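Local coordinates for putative peptide ABC-transport system periplasmic peptide-binding protein (Campylobacter jejuni, PDB 4OEV) that binds nickel(II) outside the cytoplasm and probably hands it to an ABC-type importer, within a family generally assigned to peptide transport, at residues Asp82-Ser87 against Met137-Leu143; Ala16-Tyr22 against Leu148-Asn154; Ile100-Phe104 against Phe129-Ile135; Phe34-Thr38 against Pro48-Lys52. One frame throughout, in Å; residues are numbered along the deposited sequence.

Every pair of contacts touches except contacts 1 and 3, whose segments only follow each other in the chain. Contacts 3 and 4 have the closest centres, about 12 Å apart. They meet where L130 O and T38 OG1 lie 2.9 Å apart, a probable hydrogen bond. Contact 4 joins contact 1 through M137 N and S35 O, 3.0 Å apart and probably bonded, and through L50 packing on M137. Contact 2 closes the long loop that encloses the other three. Its F153 packs on P139 and L143 of contact 1, and P20 meets I100 and I135 of contact 3. None holds the nickel ligands H26, H480 and H481. The side chain of I100 is about 14 Å from the bound oxalate.

Contact 1. Residues Asp82-Ser87 against Met137-Leu143; sequences DDVKFS and MLPKHLL
F86, K140 and L138 bury the most surface here. D82-S87 is a run of regular helix within helix 81-92. M137 and L138 are extended, P139 takes the N-cap position, and the short helix 140-143 follows. The CA atoms come closest at D83 with K140 (5.1 Å) and S87 with L138 (5.4 Å).

F86 has chi1 t and points at the other segment. K140 CA sits over its ring face in a CH-pi contact, 4.1 Å from the centroid. L138 CB lies at the ring edge, 4.0 Å from F86 CE2. L143 CB is 3.7 Å from F86 CZ. K140 runs out with chi1 and chi2 t, which puts its CD 3.5 Å from D82 O. Its NZ makes a salt bridge with E144; D82 OD2 is 4.3 Å from NZ, beyond salt-bridge range.

Two backbone amides are bound by the helix. K140 N donates to D83 OD1 (2.9 Å). L138 N donates to S87 OG (2.8 Å), and that hydroxyl gives its own proton to D83 O (2.7 Å). Both D83 and S87 have chi1 m. M137 SD packs 4.3 Å from V84 CG2.

D82 and K85 also touch I112 on strand 107-114. The contact thus docks the start of one helix on the flank of another, beside a four-stranded antiparallel sheet of this solute-binding fold.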
loop_
_atom_site.group_PDB
_atom_site.type_symbol
_atom_site.label_atom_id
_atom_site.label_comp_id
_atom_site.label_asym_id
_atom_site.label_seq_id
_atom_site.Cartn_x
_atom_site.Cartn_y
_atom_site.Cartn_z
ATOM N N ASP A 82 15.064 12.781 -22.213
ATOM C CA ASP A 82 14.071 13.872 -22.109
ATOM C C ASP A 82 12.928 13.530 -21.134
ATOM O O ASP A 82 12.499 14.357 -20.342
ATOM C CB ASP A 82 13.440 14.149 -23.456
ATOM C CG ASP A 82 14.302 15.034 -24.341
ATOM O OD1 ASP A 82 15.482 15.276 -23.988
ATOM O OD2 ASP A 82 13.802 15.406 -25.423
ATOM N N ASP A 83 12.418 12.321 -21.274
ATOM C CA ASP A 83 11.295 11.815 -20.436
ATOM C C ASP A 83 11.643 11.669 -18.987
ATOM O O ASP A 83 10.828 11.930 -18.094
ATOM C CB ASP A 83 10.848 10.469 -20.983
ATOM C CG ASP A 83 10.349 10.575 -22.393
ATOM O OD1 ASP A 83 9.453 11.415 -22.622
ATOM O OD2 ASP A 83 10.860 9.830 -23.259
ATOM N N VAL A 84 12.848 11.202 -18.747
ATOM C CA VAL A 84 13.294 10.925 -17.421
ATOM C C VAL A 84 13.433 12.222 -16.634
ATOM O O VAL A 84 13.027 12.307 -15.481
ATOM C CB VAL A 84 14.601 10.156 -17.453
ATOM C CG1 VAL A 84 15.123 9.916 -16.062
ATOM C CG2 VAL A 84 14.408 8.826 -18.190
ATOM N N LYS A 85 14.004 13.250 -17.255
ATOM C CA LYS A 85 14.117 14.521 -16.591
ATOM C C LYS A 85 12.757 15.159 -16.439
ATOM O O LYS A 85 12.471 15.759 -15.401
ATOM C CB LYS A 85 15.079 15.454 -17.356
ATOM C CG LYS A 85 15.138 16.863 -16.824
ATOM C CD LYS A 85 16.231 17.653 -17.591
ATOM C CE LYS A 85 16.266 19.159 -17.202
ATOM N NZ LYS A 85 16.830 19.405 -15.854
ATOM N N PHE A 86 11.916 15.045 -17.460
ATOM C CA PHE A 86 10.586 15.613 -17.348
ATOM C C PHE A 86 9.841 14.953 -16.160
ATOM O O PHE A 86 9.213 15.633 -15.360
ATOM C CB PHE A 86 9.800 15.427 -18.641
ATOM C CG PHE A 86 8.341 15.731 -18.506
ATOM C CD1 PHE A 86 7.878 17.036 -18.560
ATOM C CD2 PHE A 86 7.424 14.702 -18.281
ATOM C CE1 PHE A 86 6.525 17.304 -18.424
ATOM C CE2 PHE A 86 6.073 14.969 -18.120
ATOM C CZ PHE A 86 5.618 16.262 -18.186
ATOM N N SER A 87 9.914 13.625 -16.094
ATOM C CA SER A 87 9.165 12.853 -15.072
ATOM C C SER A 87 9.557 13.144 -13.631
ATOM O O SER A 87 8.725 13.455 -12.775
ATOM C CB SER A 87 9.358 11.366 -15.352
ATOM O OG SER A 87 8.824 11.044 -16.596
ATOM N N MET A 137 7.625 5.994 -15.967
ATOM C CA MET A 137 8.079 7.256 -16.581
ATOM C C MET A 137 6.926 7.852 -17.425
ATOM O O MET A 137 6.049 7.119 -17.919
ATOM C CB MET A 137 9.350 7.030 -17.409
ATOM C CG MET A 137 10.602 6.634 -16.597
ATOM S SD MET A 137 11.203 7.943 -15.506
ATOM C CE MET A 137 10.330 7.404 -14.006
ATOM N N LEU A 138 6.864 9.172 -17.472
ATOM C CA LEU A 138 5.845 9.903 -18.225
ATOM C C LEU A 138 6.410 10.398 -19.569
ATOM O O LEU A 138 7.609 10.638 -19.666
ATOM C CB LEU A 138 5.362 11.126 -17.462
ATOM C CG LEU A 138 4.662 10.828 -16.130
ATOM C CD1 LEU A 138 4.528 12.125 -15.367
ATOM C CD2 LEU A 138 3.329 10.236 -16.458
ATOM N N PRO A 139 5.529 10.590 -20.567
ATOM C CA PRO A 139 5.961 11.099 -21.876
ATOM C C PRO A 139 5.972 12.614 -21.975
ATOM O O PRO A 139 4.929 13.265 -22.087
ATOM C CB PRO A 139 4.933 10.489 -22.833
ATOM C CG PRO A 139 3.693 10.288 -22.010
ATOM C CD PRO A 139 4.167 10.018 -20.622
ATOM N N LYS A 140 7.180 13.160 -21.960
ATOM C CA LYS A 140 7.381 14.600 -22.149
ATOM C C LYS A 140 6.633 15.133 -23.361
ATOM O O LYS A 140 5.933 16.134 -23.263
ATOM C CB LYS A 140 8.864 14.900 -22.260
ATOM C CG LYS A 140 9.202 16.358 -22.549
ATOM C CD LYS A 140 10.665 16.588 -22.316
ATOM C CE LYS A 140 11.074 18.046 -22.517
ATOM N NZ LYS A 140 11.105 18.382 -23.963
ATOM N N HIS A 141 6.721 14.430 -24.494
ATOM C CA HIS A 141 6.178 14.976 -25.739
ATOM C C HIS A 141 4.662 15.129 -25.739
ATOM O O HIS A 141 4.126 15.802 -26.643
ATOM C CB HIS A 141 6.604 14.109 -26.951
ATOM C CG HIS A 141 5.940 12.772 -26.996
ATOM N ND1 HIS A 141 6.501 11.648 -26.431
ATOM C CD2 HIS A 141 4.761 12.373 -27.534
ATOM C CE1 HIS A 141 5.695 10.612 -26.616
ATOM N NE2 HIS A 141 4.627 11.026 -27.277
ATOM N N LEU A 142 3.985 14.462 -24.790
ATOM C CA LEU A 142 2.523 14.547 -24.620
ATOM C C LEU A 142 2.040 15.412 -23.421
ATOM O O LEU A 142 0.914 15.903 -23.439
ATOM C CB LEU A 142 1.908 13.143 -24.425
ATOM C CG LEU A 142 2.049 12.182 -25.622
ATOM C CD1 LEU A 142 1.691 10.761 -25.226
ATOM C CD2 LEU A 142 1.198 12.631 -26.809
ATOM N N LEU A 143 2.895 15.621 -22.423
ATOM C CA LEU A 143 2.472 16.258 -21.169
ATOM C C LEU A 143 3.233 17.562 -20.838
ATOM O O LEU A 143 2.884 18.270 -19.872
ATOM C CB LEU A 143 2.631 15.245 -20.034
ATOM C CG LEU A 143 1.685 14.030 -20.026
ATOM C CD1 LEU A 143 2.201 12.946 -19.064
ATOM C CD2 LEU A 143 0.275 14.430 -19.541
#

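Contact 2. Residues Ala16-Tyr22 against Leu148-Asn154; sequences ARINPAY and LNTSSFN
Two mainly irregular segments face each other, with R17 and N154 nearest (CA-CA 4.7 Å). N154, chi1 m, links them. Its OD1 accepts from N19 ND2 at 2.8 Å, its ND2 donates back to L148 O at 3.1 Å, and its backbone O takes I18 N at 2.9 Å. N19 has chi1 t, and its OD1 accepts from A21 N at 2.9 Å, an Asx turn. I18 centres an inverse gamma turn just before it. S151 OG, also with chi1 t, forms an ST turn with F153 N at 3.2 Å. These turns shape the loop after strand 6-11 and the loop before strand 163-169, the outermost strands of one mixed sheet.

R17 bends round with chi1 m, chi2 t and chi3 m, so NH1 reaches N149 O at 3.2 Å. A water bridges the same NH1 (2.8 Å) to N149 OD1 (2.4 Å); N149 ND2 also hydrogen-bonds N147 OD1. L148, chi1 t and chi2 p, sets CD2 3.6 Å from A21 CB. Y22, chi1 m, brings its ring edge to L148 O, 3.4 Å from CE2, while its OH bonds N96 O.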
loop_
_atom_site.group_PDB
_atom_site.type_symbol
_atom_site.label_atom_id
_atom_site.label_comp_id
_atom_site.label_asym_id
_atom_site.label_seq_id
_atom_site.Cartn_x
_atom_site.Cartn_y
_atom_site.Cartn_z
ATOM N N ALA A 16 -8.587 6.934 -10.284
ATOM C CA ALA A 16 -9.234 7.856 -11.226
ATOM C C ALA A 16 -8.276 8.453 -12.250
ATOM O O ALA A 16 -8.719 8.973 -13.267
ATOM C CB ALA A 16 -9.931 8.985 -10.492
ATOM N N ARG A 17 -6.979 8.436 -11.979
ATOM C CA ARG A 17 -6.018 9.007 -12.951
ATOM C C ARG A 17 -4.939 7.963 -13.179
ATOM O O ARG A 17 -4.198 7.605 -12.248
ATOM C CB ARG A 17 -5.426 10.326 -12.431
ATOM C CG ARG A 17 -6.408 11.471 -12.344
ATOM C CD ARG A 17 -5.763 12.710 -11.709
ATOM N NE ARG A 17 -5.613 12.575 -10.267
ATOM C CZ ARG A 17 -5.120 13.517 -9.467
ATOM N NH1 ARG A 17 -4.696 14.683 -9.942
ATOM N NH2 ARG A 17 -5.044 13.299 -8.175
ATOM N N ILE A 18 -4.917 7.371 -14.374
ATOM C CA ILE A 18 -3.942 6.332 -14.637
ATOM C C ILE A 18 -2.651 7.012 -15.032
ATOM O O ILE A 18 -2.277 7.062 -16.206
ATOM C CB ILE A 18 -4.420 5.319 -15.712
ATOM C CG1 ILE A 18 -5.746 4.661 -15.266
ATOM C CG2 ILE A 18 -3.368 4.216 -15.894
ATOM C CD1 ILE A 18 -6.421 3.788 -16.358
ATOM N N ASN A 19 -1.955 7.489 -14.016
ATOM C CA ASN A 19 -0.789 8.338 -14.194
ATOM C C ASN A 19 0.114 8.093 -13.001
ATOM O O ASN A 19 -0.312 8.275 -11.861
ATOM C CB ASN A 19 -1.246 9.790 -14.295
ATOM C CG ASN A 19 -0.116 10.769 -14.420
ATOM O OD1 ASN A 19 1.029 10.507 -14.056
ATOM N ND2 ASN A 19 -0.434 11.916 -14.966
ATOM N N PRO A 20 1.338 7.613 -13.259
ATOM C CA PRO A 20 2.318 7.334 -12.200
ATOM C C PRO A 20 2.443 8.468 -11.142
ATOM O O PRO A 20 2.660 8.159 -9.979
ATOM C CB PRO A 20 3.627 7.164 -12.981
ATOM C CG PRO A 20 3.191 6.723 -14.343
ATOM C CD PRO A 20 1.790 7.147 -14.583
ATOM N N ALA A 21 2.283 9.738 -11.537
ATOM C CA ALA A 21 2.427 10.841 -10.584
ATOM C C ALA A 21 1.385 10.794 -9.456
ATOM O O ALA A 21 1.601 11.427 -8.405
ATOM C CB ALA A 21 2.341 12.161 -11.287
ATOM N N TYR A 22 0.278 10.069 -9.672
ATOM C CA TYR A 22 -0.819 9.974 -8.687
ATOM C C TYR A 22 -1.016 8.536 -8.182
ATOM O O TYR A 22 -2.061 8.194 -7.584
ATOM C CB TYR A 22 -2.134 10.555 -9.311
ATOM C CG TYR A 22 -1.854 11.955 -9.816
ATOM C CD1 TYR A 22 -1.623 12.991 -8.898
ATOM C CD2 TYR A 22 -1.754 12.229 -11.164
ATOM C CE1 TYR A 22 -1.321 14.257 -9.308
ATOM C CE2 TYR A 22 -1.440 13.542 -11.620
ATOM C CZ TYR A 22 -1.232 14.537 -10.677
ATOM O OH TYR A 22 -0.933 15.822 -11.031
ATOM N N LEU A 148 -0.799 18.511 -15.439
ATOM C CA LEU A 148 -0.704 17.124 -15.071
ATOM C C LEU A 148 -1.880 16.691 -14.188
ATOM O O LEU A 148 -2.270 15.520 -14.201
ATOM C CB LEU A 148 0.621 16.859 -14.363
ATOM C CG LEU A 148 1.010 15.372 -14.303
ATOM C CD1 LEU A 148 1.439 14.876 -15.706
ATOM C CD2 LEU A 148 2.096 15.149 -13.270
ATOM N N ASN A 149 -2.431 17.636 -13.428
ATOM C CA ASN A 149 -3.532 17.364 -12.509
ATOM C C ASN A 149 -4.834 16.932 -13.173
ATOM O O ASN A 149 -5.548 16.065 -12.659
ATOM C CB ASN A 149 -3.831 18.596 -11.629
ATOM C CG ASN A 149 -2.635 19.021 -10.779
ATOM O OD1 ASN A 149 -2.430 18.491 -9.702
ATOM N ND2 ASN A 149 -1.894 20.025 -11.235
ATOM N N THR A 150 -5.146 17.546 -14.310
ATOM C CA THR A 150 -6.473 17.395 -14.882
ATOM C C THR A 150 -6.454 16.923 -16.330
ATOM O O THR A 150 -7.500 16.819 -16.944
ATOM C CB THR A 150 -7.238 18.725 -14.790
ATOM O OG1 THR A 150 -6.476 19.749 -15.430
ATOM C CG2 THR A 150 -7.452 19.157 -13.301
ATOM N N SER A 151 -5.272 16.639 -16.869
ATOM C CA SER A 151 -5.104 16.328 -18.313
ATOM C C SER A 151 -5.974 15.147 -18.724
ATOM O O SER A 151 -6.184 14.236 -17.921
ATOM C CB SER A 151 -3.643 16.012 -18.622
ATOM O OG SER A 151 -3.428 15.721 -20.005
ATOM N N SER A 152 -6.474 15.167 -19.963
ATOM C CA SER A 152 -7.298 14.062 -20.455
ATOM C C SER A 152 -6.436 12.819 -20.659
ATOM O O SER A 152 -6.951 11.690 -20.697
ATOM C CB SER A 152 -8.028 14.457 -21.731
ATOM O OG SER A 152 -7.130 14.844 -22.764
ATOM N N PHE A 153 -5.122 13.041 -20.719
ATOM C CA PHE A 153 -4.133 11.967 -20.618
ATOM C C PHE A 153 -4.440 10.963 -19.535
ATOM O O PHE A 153 -4.297 9.760 -19.747
ATOM C CB PHE A 153 -2.770 12.553 -20.304
ATOM C CG PHE A 153 -1.664 11.536 -20.211
ATOM C CD1 PHE A 153 -1.281 10.994 -18.996
ATOM C CD2 PHE A 153 -0.960 11.172 -21.361
ATOM C CE1 PHE A 153 -0.251 10.076 -18.923
ATOM C CE2 PHE A 153 0.071 10.261 -21.299
ATOM C CZ PHE A 153 0.437 9.713 -20.085
ATOM N N ASN A 154 -4.840 11.461 -18.359
ATOM C CA ASN A 154 -5.028 10.603 -17.213
ATOM C C ASN A 154 -6.104 9.559 -17.439
ATOM O O ASN A 154 -6.164 8.576 -16.713
ATOM C CB ASN A 154 -5.347 11.435 -15.954
ATOM C CG ASN A 154 -4.221 12.363 -15.581
ATOM O OD1 ASN A 154 -3.072 12.104 -15.918
ATOM N ND2 ASN A 154 -4.538 13.451 -14.877
HETATM O O HOH W 1 -3.762 16.897 -8.432
#

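Contact 3. Residues Ile100-Phe104 against Phe129-Ile135; sequences IYVNF and FLDALSI
This is a largely apolar contact between two short helical segments, buried next to helix 81-92. I100-F104 enters a weakly bonded helix at about Y101. Residues 129-132 are helical, and a type I turn runs from A132 to I135. N103 and A132 have the closest CA atoms, 6.3 Å apart, and their CB atoms are 4.1 Å apart.

F104, chi1 m, has the most surface buried by the contact. Its CZ is 3.6 Å from A132 O and 3.8 Å from I135 CG2. L133 CD2 lies at its ring edge, 4.1 Å from CE2. F104 CD2 in turn sits at the ring edge of F129, 4.1 Å from CE1. F91 of helix 81-92 touches I100, F104 and I135, so both segments share that helix as a neighbour. The strands between them, 107-114 and 117-122, pair in an antiparallel sheet.

I135 has chi1 t and chi2 p, with CG1 3.7 Å from I100 CD1; I100 takes chi1 p. No direct hydrogen bond crosses. One water accepts from N103 ND2 (3.0 Å) and donates to A132 O (3.0 Å).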
loop_
_atom_site.group_PDB
_atom_site.type_symbol
_atom_site.label_atom_id
_atom_site.label_comp_id
_atom_site.label_asym_id
_atom_site.label_seq_id
_atom_site.Cartn_x
_atom_site.Cartn_y
_atom_site.Cartn_z
ATOM N N ILE A 100 3.459 10.961 -4.848
ATOM C CA ILE A 100 4.792 10.434 -4.550
ATOM C C ILE A 100 5.801 11.587 -4.436
ATOM O O ILE A 100 7.004 11.370 -4.448
ATOM C CB ILE A 100 5.261 9.406 -5.630
ATOM C CG1 ILE A 100 5.246 10.044 -7.012
ATOM C CG2 ILE A 100 4.349 8.178 -5.625
ATOM C CD1 ILE A 100 5.478 9.056 -8.139
ATOM N N TYR A 101 5.282 12.800 -4.212
ATOM C CA TYR A 101 6.132 13.979 -4.010
ATOM C C TYR A 101 7.322 13.712 -3.044
ATOM O O TYR A 101 8.464 14.061 -3.316
ATOM C CB TYR A 101 5.265 15.147 -3.518
ATOM C CG TYR A 101 6.096 16.362 -3.122
ATOM C CD1 TYR A 101 6.312 16.697 -1.782
ATOM C CD2 TYR A 101 6.693 17.156 -4.097
ATOM C CE1 TYR A 101 7.117 17.824 -1.450
ATOM C CE2 TYR A 101 7.475 18.247 -3.769
ATOM C CZ TYR A 101 7.667 18.585 -2.450
ATOM O OH TYR A 101 8.461 19.657 -2.163
ATOM N N VAL A 102 7.043 13.040 -1.930
ATOM C CA VAL A 102 8.043 12.843 -0.877
ATOM C C VAL A 102 9.135 11.858 -1.311
ATOM O O VAL A 102 10.176 11.752 -0.651
ATOM C CB VAL A 102 7.368 12.362 0.467
ATOM C CG1 VAL A 102 6.460 13.451 1.013
ATOM C CG2 VAL A 102 6.597 11.047 0.218
ATOM N N ASN A 103 8.918 11.136 -2.425
ATOM C CA ASN A 103 9.910 10.210 -2.929
ATOM C C ASN A 103 10.896 10.956 -3.837
ATOM O O ASN A 103 11.947 10.382 -4.212
ATOM C CB ASN A 103 9.303 9.033 -3.716
ATOM C CG ASN A 103 8.436 8.133 -2.833
ATOM O OD1 ASN A 103 8.160 8.465 -1.700
ATOM N ND2 ASN A 103 8.058 6.981 -3.352
ATOM N N PHE A 104 10.511 12.160 -4.262
ATOM C CA PHE A 104 11.363 12.943 -5.203
ATOM C C PHE A 104 11.740 14.351 -4.785
ATOM O O PHE A 104 12.479 15.019 -5.524
ATOM C CB PHE A 104 10.668 13.002 -6.566
ATOM C CG PHE A 104 10.495 11.654 -7.179
ATOM C CD1 PHE A 104 9.423 10.841 -6.802
ATOM C CD2 PHE A 104 11.425 11.152 -8.071
ATOM C CE1 PHE A 104 9.283 9.564 -7.330
ATOM C CE2 PHE A 104 11.272 9.871 -8.627
ATOM C CZ PHE A 104 10.207 9.077 -8.251
ATOM N N PHE A 129 15.980 5.727 -3.249
ATOM C CA PHE A 129 15.739 6.318 -4.555
ATOM C C PHE A 129 15.579 5.293 -5.700
ATOM O O PHE A 129 14.777 5.504 -6.609
ATOM C CB PHE A 129 16.920 7.275 -4.931
ATOM C CG PHE A 129 16.634 8.178 -6.086
ATOM C CD1 PHE A 129 15.385 8.761 -6.237
ATOM C CD2 PHE A 129 17.673 8.530 -7.006
ATOM C CE1 PHE A 129 15.109 9.608 -7.297
ATOM C CE2 PHE A 129 17.411 9.383 -8.057
ATOM C CZ PHE A 129 16.145 9.940 -8.220
ATOM N N LEU A 130 16.398 4.243 -5.702
ATOM C CA LEU A 130 16.326 3.250 -6.777
ATOM C C LEU A 130 14.985 2.516 -6.708
ATOM O O LEU A 130 14.379 2.246 -7.743
ATOM C CB LEU A 130 17.481 2.265 -6.675
ATOM C CG LEU A 130 18.806 2.886 -7.134
ATOM C CD1 LEU A 130 19.956 1.935 -6.832
ATOM C CD2 LEU A 130 18.747 3.212 -8.621
ATOM N N ASP A 131 14.521 2.216 -5.492
ATOM C CA ASP A 131 13.190 1.612 -5.347
ATOM C C ASP A 131 12.174 2.597 -5.873
ATOM O O ASP A 131 11.238 2.204 -6.556
ATOM C CB ASP A 131 12.846 1.255 -3.876
ATOM C CG ASP A 131 13.415 -0.076 -3.461
ATOM O OD1 ASP A 131 14.289 -0.607 -4.218
ATOM O OD2 ASP A 131 12.937 -0.623 -2.437
ATOM N N ALA A 132 12.376 3.877 -5.560
ATOM C CA ALA A 132 11.441 4.936 -5.958
ATOM C C ALA A 132 11.360 5.077 -7.466
ATOM O O ALA A 132 10.311 5.452 -8.009
ATOM C CB ALA A 132 11.846 6.272 -5.327
ATOM N N LEU A 133 12.483 4.806 -8.134
ATOM C CA LEU A 133 12.554 4.920 -9.584
ATOM C C LEU A 133 11.927 3.714 -10.299
ATOM O O LEU A 133 12.066 3.565 -11.530
ATOM C CB LEU A 133 14.027 5.116 -10.020
ATOM C CG LEU A 133 14.634 6.477 -9.681
ATOM C CD1 LEU A 133 16.130 6.504 -9.817
ATOM C CD2 LEU A 133 14.007 7.515 -10.567
ATOM N N SER A 134 11.206 2.863 -9.546
ATOM C CA SER A 134 10.484 1.784 -10.207
ATOM C C SER A 134 9.132 2.352 -10.653
ATOM O O SER A 134 8.389 1.684 -11.354
ATOM C CB SER A 134 10.313 0.552 -9.298
ATOM O OG SER A 134 9.613 0.878 -8.090
ATOM N N ILE A 135 8.823 3.596 -10.258
ATOM C CA ILE A 135 7.587 4.248 -10.711
ATOM C C ILE A 135 7.649 4.489 -12.213
ATOM O O ILE A 135 8.743 4.688 -12.768
ATOM C CB ILE A 135 7.314 5.608 -9.986
ATOM C CG1 ILE A 135 5.855 6.023 -10.147
ATOM C CG2 ILE A 135 8.227 6.722 -10.451
ATOM C CD1 ILE A 135 4.858 5.248 -9.250
HETATM O O HOH W 2 8.017 6.344 -6.297
#

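Contact 4. Residues Phe34-Thr38 against Pro48-Lys52; sequences FSGLT and PDLAK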
loop_
_atom_site.group_PDB
_atom_site.type_symbol
_atom_site.label_atom_id
_atom_site.label_comp_id
_atom_site.label_asym_id
_atom_site.label_seq_id
_atom_site.Cartn_x
_atom_site.Cartn_y
_atom_site.Cartn_z
ATOM N N PHE A 34 2.513 1.644 -17.762
ATOM C CA PHE A 34 3.798 2.338 -17.596
ATOM C C PHE A 34 4.885 1.401 -17.120
ATOM O O PHE A 34 4.593 0.304 -16.608
ATOM C CB PHE A 34 3.653 3.494 -16.609
ATOM C CG PHE A 34 2.671 4.527 -17.053
ATOM C CD1 PHE A 34 3.093 5.610 -17.818
ATOM C CD2 PHE A 34 1.328 4.406 -16.743
ATOM C CE1 PHE A 34 2.178 6.565 -18.253
ATOM C CE2 PHE A 34 0.402 5.349 -17.166
ATOM C CZ PHE A 34 0.832 6.448 -17.916
ATOM N N SER A 35 6.132 1.808 -17.327
ATOM C CA SER A 35 7.242 1.098 -16.727
ATOM C C SER A 35 8.254 2.107 -16.281
ATOM O O SER A 35 8.322 3.212 -16.846
ATOM C CB SER A 35 7.849 0.088 -17.702
ATOM O OG SER A 35 8.330 0.767 -18.838
ATOM N N GLY A 36 9.074 1.705 -15.308
ATOM C CA GLY A 36 10.017 2.589 -14.660
ATOM C C GLY A 36 11.439 2.240 -15.028
ATOM O O GLY A 36 11.683 1.327 -15.842
ATOM N N LEU A 37 12.377 2.993 -14.457
ATOM C CA LEU A 37 13.793 2.757 -14.664
ATOM C C LEU A 37 14.231 1.445 -14.061
ATOM O O LEU A 37 15.161 0.808 -14.567
ATOM C CB LEU A 37 14.629 3.896 -14.067
ATOM C CG LEU A 37 14.324 5.255 -14.665
ATOM C CD1 LEU A 37 15.258 6.340 -14.074
ATOM C CD2 LEU A 37 14.454 5.162 -16.209
ATOM N N THR A 38 13.594 1.070 -12.951
ATOM C CA THR A 38 13.915 -0.174 -12.294
ATOM C C THR A 38 12.662 -1.030 -12.128
ATOM O O THR A 38 11.533 -0.560 -12.313
ATOM C CB THR A 38 14.565 0.062 -10.918
ATOM O OG1 THR A 38 13.655 0.748 -10.065
ATOM C CG2 THR A 38 15.835 0.925 -11.031
ATOM N N PRO A 48 17.326 -3.982 -13.619
ATOM C CA PRO A 48 17.188 -2.916 -14.619
ATOM C C PRO A 48 15.875 -3.034 -15.375
ATOM O O PRO A 48 15.400 -4.162 -15.628
ATOM C CB PRO A 48 18.381 -3.140 -15.554
ATOM C CG PRO A 48 19.325 -3.971 -14.785
ATOM C CD PRO A 48 18.549 -4.773 -13.794
ATOM N N ASP A 49 15.280 -1.898 -15.725
ATOM C CA ASP A 49 14.104 -1.944 -16.577
ATOM C C ASP A 49 14.289 -0.942 -17.701
ATOM O O ASP A 49 14.964 -1.253 -18.666
ATOM C CB ASP A 49 12.794 -1.679 -15.800
ATOM C CG ASP A 49 11.572 -2.028 -16.646
ATOM O OD1 ASP A 49 11.806 -2.242 -17.878
ATOM O OD2 ASP A 49 10.425 -2.070 -16.137
ATOM N N LEU A 50 13.758 0.269 -17.592
ATOM C CA LEU A 50 14.032 1.242 -18.659
ATOM C C LEU A 50 15.473 1.682 -18.589
ATOM O O LEU A 50 16.073 2.081 -19.618
ATOM C CB LEU A 50 13.111 2.454 -18.572
ATOM C CG LEU A 50 11.653 2.242 -18.986
ATOM C CD1 LEU A 50 10.856 3.543 -18.744
ATOM C CD2 LEU A 50 11.532 1.774 -20.442
ATOM N N ALA A 51 16.064 1.595 -17.407
ATOM C CA ALA A 51 17.484 1.926 -17.265
ATOM C C ALA A 51 18.338 0.654 -17.360
ATOM O O ALA A 51 18.016 -0.336 -16.702
ATOM C CB ALA A 51 17.744 2.656 -15.961
ATOM N N LYS A 52 19.396 0.671 -18.194
ATOM C CA LYS A 52 20.309 -0.473 -18.324
ATOM C C LYS A 52 21.242 -0.670 -17.114
ATOM O O LYS A 52 21.526 -1.804 -16.717
ATOM C CB LYS A 52 21.222 -0.321 -19.597
ATOM C CG LYS A 52 20.509 -0.268 -20.951
ATOM C CD LYS A 52 21.481 -0.119 -22.170
ATOM C CE LYS A 52 20.786 -0.576 -23.498
ATOM N NZ LYS A 52 21.646 -0.736 -24.720
HETATM O O HOH W 3 9.008 -0.654 -14.146
#
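Three backbone hydrogen bonds hold these segments, and all run one way. L50 N donates to G36 O at 2.9 Å. L37 O accepts twice, from D49 N at 2.9 Å and from A51 N at 3.1 Å. A water adds a bridge: it accepts from G36 N (2.6 Å) and donates to T38 O (3.1 Å) and D49 OD2 (2.8 Å). T38 and P48 form an antiparallel non-hydrogen-bonded pair, CA-CA 4.9 Å, where strands 38-40 and 46-48 begin and end.

Several polar side chains also have partners outside the pair: D49 OD1 and S35 OG both bond Y183 OH, S35 OG also bonds T160, and T38 OG1 hydrogen-bonds to L130 O.

Packing comes next. L37 CD2 is 3.8 Å from L50 CB, and L37 CB is 3.9 Å from A51 CB. L50 CD1 lies 3.2 Å from S35 O. L37 and A51 both rest on I65 and L67 of strand 62-67.

Since the direct bonds are all main chain to main chain, the direct hydrogen bonding depends on backbone shape rather than side-chain chemistry; side chains add apolar packing, a water bridge through D49, and ties to the fold around.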